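Local atomic coordinates of chromosome partition protein Smc (Pyrococcus furiosus, PDB entry 3KTA), a protein that probably acts in chromosome condensation and partitioning through an ABC-type ATPase head, whose C-terminal part forms this chain, and probably binds single-stranded DNA. Residues D109-S114 with D127-N132; K70-L75 with K105-L110. One frame throughout, in Å; residues are numbered along the deposited sequence.

Interaction 1 of 2, residues D109-S114 with D127-N132; sequences DLIKES and DVMMAN
K112, near the end of helix 101-114, reaches across to the backbone of N132, in the loop that follows M129 and M130. From a CB directed toward the other segment, the chain sets off with CG opposite the backbone N (chi1 -172°), is bent once, about the CB-CG bond (chi2 75°), and then runs nearly straight. The methylenes approach their target in turn: CD lies 3.6 Å from N132 O and CE 3.4 Å from the same oxygen. At the tip, NZ donates a hydrogen bond of 2.8 Å to N132 O, almost head-on to the carbonyl, with a C=O...N angle of 167°. NZ also forms a salt bridge with D134, so the long, flexible lysine joins a charge and a peptide carbonyl beyond the helix. Cut back to an alanine, this position is likely to leave N132 O and the D134 carboxylate without their common donor, so that the segment around N132 could shift.

These elements belong to the P-loop NTPase fold of the ABC ATPase head: helix 101-114 leads from the parallel strand 89-93 to its neighbour 119-123, and helix 127-130 follows that second strand. The amide of N132 turns back toward D109 through a water, which accepts from N132 ND2 at 2.8 Å and donates to D109 OD1 at 2.7 Å. Both ends suit polar residues, since N132 is exposed and D109 partly so.

On the buried side, the CD1 methyl of I111 meets SE of M129, a selenomethionine, at 3.7 Å, the two side chains crossing at about a right angle. F79 and, on the partner chain, F28 also pack against I111, while M129 extends over V104 and A108 of helix 101-114.

Interaction 2 of 2, residues K70-L75 with K105-L110; sequences KALTAL and KRVADL
V107 presents its CG2 methyl to two leucines of helix 67-84 and has more surface buried here than any other residue of the two segments. L75 is next: its CD1 lies 3.9 Å from V107 CG2 and 4.2 Å from V107 CG1, so one leucine methyl rests against both branches of the valine. L72, one helical turn earlier, adds a smaller share, bringing CD2 to 4.0 Å from V107 CG2. In both leucines CG stands opposite the carbonyl carbon (chi1 -76° in L75), which carries the branched ends out to the facing helix. The valine, short and branched at CB, fills the space between helices whose nearest CA atoms, those of L75 and V107, are 8.1 Å apart.

Helix 67-84 starts within the Ser-Gly-Gly-Glu signature sequence of ABC ATPases, and this contact fastens its first half to helix 101-114. The apolar packing continues on other sides of the pair, with L27 and M129 touching V107 and I148 of the partner chain packing on L75. Since all three residues are buried and meet only through methyl groups, the two helices are held here by fit and exclusion of water, without polar bonds to dictate direction.

How the interactions relate
Helix 101-114 takes part in both contacts and supplies D109 and L110 to each segment pair; the centres of interactions 1 and 2 are 10 Å apart. M129 joins them directly, its CE methyl lying 4.0 Å from V107 CG1, while V128 O comes within 3.6 Å of A108 CB. One apolar layer therefore runs from helix 67-84 through helix 101-114 to helix 127-130. On the more polar side, K105 NZ of interaction 2 forms a salt bridge with D109 OD1, the oxygen that also accepts from the bridging water. The nucleotide site is some way off: the side chain of M129 is about 14 Å from the bound magnesium ion, but it touches I95, next to E94 of the bis(adenosine)-5'-pentaphosphate pocket.

Interaction 1 of 2, residues D109-S114 with D127-N132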
loop_
_atom_site.group_PDB
_atom_site.type_symbol
_atom_site.label_atom_id
_atom_site.label_comp_id
_atom_site.label_asym_id
_atom_site.label_seq_id
_atom_site.Cartn_x
_atom_site.Cartn_y
_atom_site.Cartn_z
ATOM N N ASP B 109 -1.349 -15.212 5.082
ATOM C CA ASP B 109 -0.169 -15.959 5.506
ATOM C C ASP B 109 1.103 -15.398 4.859
ATOM O O ASP B 109 2.147 -15.332 5.501
ATOM C CB ASP B 109 -0.297 -17.441 5.156
ATOM C CG ASP B 109 -1.292 -18.175 6.037
ATOM O OD1 ASP B 109 -1.829 -17.580 6.994
ATOM O OD2 ASP B 109 -1.527 -19.367 5.754
ATOM N N LEU B 110 1.004 -15.003 3.594
ATOM C CA LEU B 110 2.145 -14.426 2.878
ATOM C C LEU B 110 2.497 -13.050 3.468
ATOM O O LEU B 110 3.671 -12.701 3.603
ATOM C CB LEU B 110 1.809 -14.309 1.388
ATOM C CG LEU B 110 2.823 -13.659 0.448
ATOM C CD1 LEU B 110 4.159 -14.365 0.529
ATOM C CD2 LEU B 110 2.252 -13.700 -0.965
ATOM N N ILE B 111 1.484 -12.265 3.822
ATOM C CA ILE B 111 1.727 -11.000 4.521
ATOM C C ILE B 111 2.440 -11.221 5.857
ATOM O O ILE B 111 3.440 -10.559 6.141
ATOM C CB ILE B 111 0.426 -10.179 4.717
ATOM C CG1 ILE B 111 -0.023 -9.560 3.389
ATOM C CG2 ILE B 111 0.623 -9.078 5.777
ATOM C CD1 ILE B 111 -1.518 -9.159 3.356
ATOM N N LYS B 112 1.957 -12.178 6.653
ATOM C CA LYS B 112 2.571 -12.475 7.945
ATOM C C LYS B 112 4.054 -12.833 7.793
ATOM O O LYS B 112 4.909 -12.291 8.499
ATOM C CB LYS B 112 1.825 -13.619 8.639
ATOM C CG LYS B 112 2.274 -13.862 10.073
ATOM C CD LYS B 112 1.726 -12.782 10.975
ATOM C CE LYS B 112 1.850 -13.172 12.429
ATOM N NZ LYS B 112 1.520 -12.032 13.297
ATOM N N GLU B 113 4.368 -13.722 6.857
ATOM C CA GLU B 113 5.760 -14.107 6.610
ATOM C C GLU B 113 6.590 -12.913 6.136
ATOM O O GLU B 113 7.712 -12.670 6.621
ATOM C CB GLU B 113 5.834 -15.238 5.592
ATOM C CG GLU B 113 7.259 -15.673 5.260
ATOM C CD GLU B 113 7.976 -16.311 6.430
ATOM O OE1 GLU B 113 7.304 -16.724 7.398
ATOM O OE2 GLU B 113 9.223 -16.415 6.375
ATOM N N SER B 114 6.022 -12.149 5.211
ATOM C CA SER B 114 6.740 -11.004 4.637
ATOM C C SER B 114 6.955 -9.896 5.655
ATOM O O SER B 114 7.872 -9.086 5.500
ATOM C CB SER B 114 5.987 -10.443 3.423
ATOM O OG SER B 114 5.883 -11.431 2.416
ATOM N N ASP B 127 -12.403 -11.082 8.169
ATOM C CA ASP B 127 -11.857 -11.751 9.338
ATOM C C ASP B 127 -10.617 -12.597 9.058
ATOM O O ASP B 127 -9.664 -12.557 9.833
ATOM C CB ASP B 127 -12.938 -12.566 10.075
ATOM C CG ASP B 127 -13.726 -13.504 9.156
ATOM O OD1 ASP B 127 -13.258 -13.883 8.063
ATOM O OD2 ASP B 127 -14.845 -13.884 9.557
ATOM N N VAL B 128 -10.612 -13.357 7.958
ATOM C CA VAL B 128 -9.492 -14.243 7.672
ATOM C C VAL B 128 -8.244 -13.465 7.256
ATOM O O VAL B 128 -7.148 -14.012 7.283
ATOM C CB VAL B 128 -9.840 -15.317 6.617
ATOM C CG1 VAL B 128 -10.917 -16.222 7.152
ATOM C CG2 VAL B 128 -10.321 -14.680 5.346
HETATM N N MSE B 129 -8.422 -12.200 6.870
HETATM C CA MSE B 129 -7.280 -11.327 6.620
HETATM C C MSE B 129 -6.698 -10.762 7.913
HETATM O O MSE B 129 -5.467 -10.689 8.034
HETATM C CB MSE B 129 -7.652 -10.160 5.687
HETATM C CG MSE B 129 -6.514 -9.131 5.484
HETATM SE SE MSE B 129 -4.960 -9.838 4.538
HETATM C CE MSE B 129 -5.566 -9.412 2.747
HETATM N N MSE B 130 -7.595 -10.367 8.832
HETATM C CA MSE B 130 -7.334 -9.634 10.091
HETATM C C MSE B 130 -6.713 -10.486 11.207
HETATM O O MSE B 130 -5.967 -9.980 12.049
HETATM C CB MSE B 130 -8.675 -8.957 10.616
HETATM C CG MSE B 130 -9.500 -9.585 11.923
HETATM SE SE MSE B 130 -10.568 -8.119 12.603
HETATM C CE MSE B 130 -9.115 -6.850 12.824
ATOM N N ALA B 131 -7.043 -11.771 11.214
ATOM C CA ALA B 131 -6.971 -12.574 12.438
ATOM C C ALA B 131 -5.601 -12.628 13.101
ATOM O O ALA B 131 -5.508 -12.653 14.339
ATOM C CB ALA B 131 -7.476 -13.986 12.156
ATOM N N ASN B 132 -4.548 -12.679 12.289
ATOM C CA ASN B 132 -3.190 -12.769 12.803
ATOM C C ASN B 132 -2.381 -11.483 12.687
ATOM O O ASN B 132 -1.156 -11.523 12.727
ATOM C CB ASN B 132 -2.435 -13.905 12.108
ATOM C CG ASN B 132 -3.022 -15.260 12.422
ATOM O OD1 ASN B 132 -3.349 -15.553 13.572
ATOM N ND2 ASN B 132 -3.160 -16.098 11.399
HETATM O O HOH W 1 -1.607 -15.883 9.087
#

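Interaction 2 of 2, residues K70-L75 with K105-L110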
loop_
_atom_site.group_PDB
_atom_site.type_symbol
_atom_site.label_atom_id
_atom_site.label_comp_id
_atom_site.label_asym_id
_atom_site.label_seq_id
_atom_site.Cartn_x
_atom_site.Cartn_y
_atom_site.Cartn_z
ATOM N N LYS B 70 -7.200 -12.085 -11.339
ATOM C CA LYS B 70 -6.379 -10.893 -11.563
ATOM C C LYS B 70 -5.680 -10.427 -10.286
ATOM O O LYS B 70 -4.475 -10.076 -10.314
ATOM C CB LYS B 70 -7.224 -9.751 -12.135
ATOM C CG LYS B 70 -7.692 -9.981 -13.560
ATOM C CD LYS B 70 -8.700 -8.906 -13.948
ATOM C CE LYS B 70 -9.327 -9.169 -15.307
ATOM N NZ LYS B 70 -8.303 -8.979 -16.354
ATOM N N ALA B 71 -6.418 -10.433 -9.174
ATOM C CA ALA B 71 -5.886 -9.975 -7.887
ATOM C C ALA B 71 -4.763 -10.880 -7.438
ATOM O O ALA B 71 -3.715 -10.406 -7.020
ATOM C CB ALA B 71 -6.979 -9.932 -6.826
ATOM N N LEU B 72 -4.973 -12.185 -7.544
ATOM C CA LEU B 72 -3.939 -13.131 -7.126
ATOM C C LEU B 72 -2.683 -13.020 -7.968
ATOM O O LEU B 72 -1.574 -13.121 -7.461
ATOM C CB LEU B 72 -4.454 -14.561 -7.158
ATOM C CG LEU B 72 -5.428 -14.889 -6.036
ATOM C CD1 LEU B 72 -5.913 -16.331 -6.150
ATOM C CD2 LEU B 72 -4.799 -14.628 -4.665
ATOM N N THR B 73 -2.862 -12.799 -9.264
ATOM C CA THR B 73 -1.730 -12.650 -10.157
ATOM C C THR B 73 -0.924 -11.394 -9.798
ATOM O O THR B 73 0.309 -11.434 -9.720
ATOM C CB THR B 73 -2.212 -12.593 -11.627
ATOM O OG1 THR B 73 -2.912 -13.808 -11.927
ATOM C CG2 THR B 73 -1.037 -12.465 -12.567
ATOM N N ALA B 74 -1.636 -10.287 -9.578
ATOM C CA ALA B 74 -1.039 -9.013 -9.178
ATOM C C ALA B 74 -0.335 -9.145 -7.831
ATOM O O ALA B 74 0.761 -8.618 -7.650
ATOM C CB ALA B 74 -2.100 -7.930 -9.103
ATOM N N LEU B 75 -0.972 -9.841 -6.896
ATOM C CA LEU B 75 -0.372 -10.016 -5.573
ATOM C C LEU B 75 0.912 -10.841 -5.635
ATOM O O LEU B 75 1.906 -10.532 -4.965
ATOM C CB LEU B 75 -1.375 -10.619 -4.594
ATOM C CG LEU B 75 -2.418 -9.611 -4.116
ATOM C CD1 LEU B 75 -3.594 -10.302 -3.458
ATOM C CD2 LEU B 75 -1.779 -8.596 -3.165
ATOM N N LYS B 105 -6.923 -16.207 3.054
ATOM C CA LYS B 105 -6.038 -16.771 4.073
ATOM C C LYS B 105 -4.614 -16.951 3.553
ATOM O O LYS B 105 -3.649 -16.681 4.274
ATOM C CB LYS B 105 -6.580 -18.113 4.598
ATOM C CG LYS B 105 -5.757 -18.766 5.728
ATOM C CD LYS B 105 -5.547 -17.806 6.897
ATOM C CE LYS B 105 -5.064 -18.530 8.167
ATOM N NZ LYS B 105 -3.908 -19.427 7.948
ATOM N N ARG B 106 -4.482 -17.413 2.312
ATOM C CA ARG B 106 -3.153 -17.642 1.757
ATOM C C ARG B 106 -2.433 -16.307 1.587
ATOM O O ARG B 106 -1.229 -16.206 1.836
ATOM C CB ARG B 106 -3.208 -18.437 0.453
ATOM C CG ARG B 106 -3.586 -19.904 0.725
ATOM C CD ARG B 106 -3.428 -20.780 -0.500
ATOM N NE ARG B 106 -4.503 -20.572 -1.451
ATOM C CZ ARG B 106 -5.624 -21.285 -1.484
ATOM N NH1 ARG B 106 -5.830 -22.262 -0.599
ATOM N NH2 ARG B 106 -6.541 -21.012 -2.400
ATOM N N VAL B 107 -3.184 -15.287 1.189
ATOM C CA VAL B 107 -2.591 -13.945 1.098
ATOM C C VAL B 107 -2.158 -13.436 2.480
ATOM O O VAL B 107 -1.048 -12.898 2.641
ATOM C CB VAL B 107 -3.541 -12.961 0.397
ATOM C CG1 VAL B 107 -3.019 -11.513 0.492
ATOM C CG2 VAL B 107 -3.687 -13.368 -1.045
ATOM N N ALA B 108 -3.022 -13.616 3.479
ATOM C CA ALA B 108 -2.722 -13.203 4.838
ATOM C C ALA B 108 -1.485 -13.924 5.393
ATOM O O ALA B 108 -0.655 -13.319 6.080
ATOM C CB ALA B 108 -3.936 -13.442 5.739
ATOM N N ASP B 109 -1.349 -15.212 5.082
ATOM C CA ASP B 109 -0.169 -15.959 5.506
ATOM C C ASP B 109 1.103 -15.398 4.859
ATOM O O ASP B 109 2.147 -15.332 5.501
ATOM C CB ASP B 109 -0.297 -17.441 5.156
ATOM C CG ASP B 109 -1.292 -18.175 6.037
ATOM O OD1 ASP B 109 -1.829 -17.580 6.994
ATOM O OD2 ASP B 109 -1.527 -19.367 5.754
ATOM N N LEU B 110 1.004 -15.003 3.594
ATOM C CA LEU B 110 2.145 -14.426 2.878
ATOM C C LEU B 110 2.497 -13.050 3.468
ATOM O O LEU B 110 3.671 -12.701 3.603
ATOM C CB LEU B 110 1.809 -14.309 1.388
ATOM C CG LEU B 110 2.823 -13.659 0.448
ATOM C CD1 LEU B 110 4.159 -14.365 0.529
ATOM C CD2 LEU B 110 2.252 -13.700 -0.965
#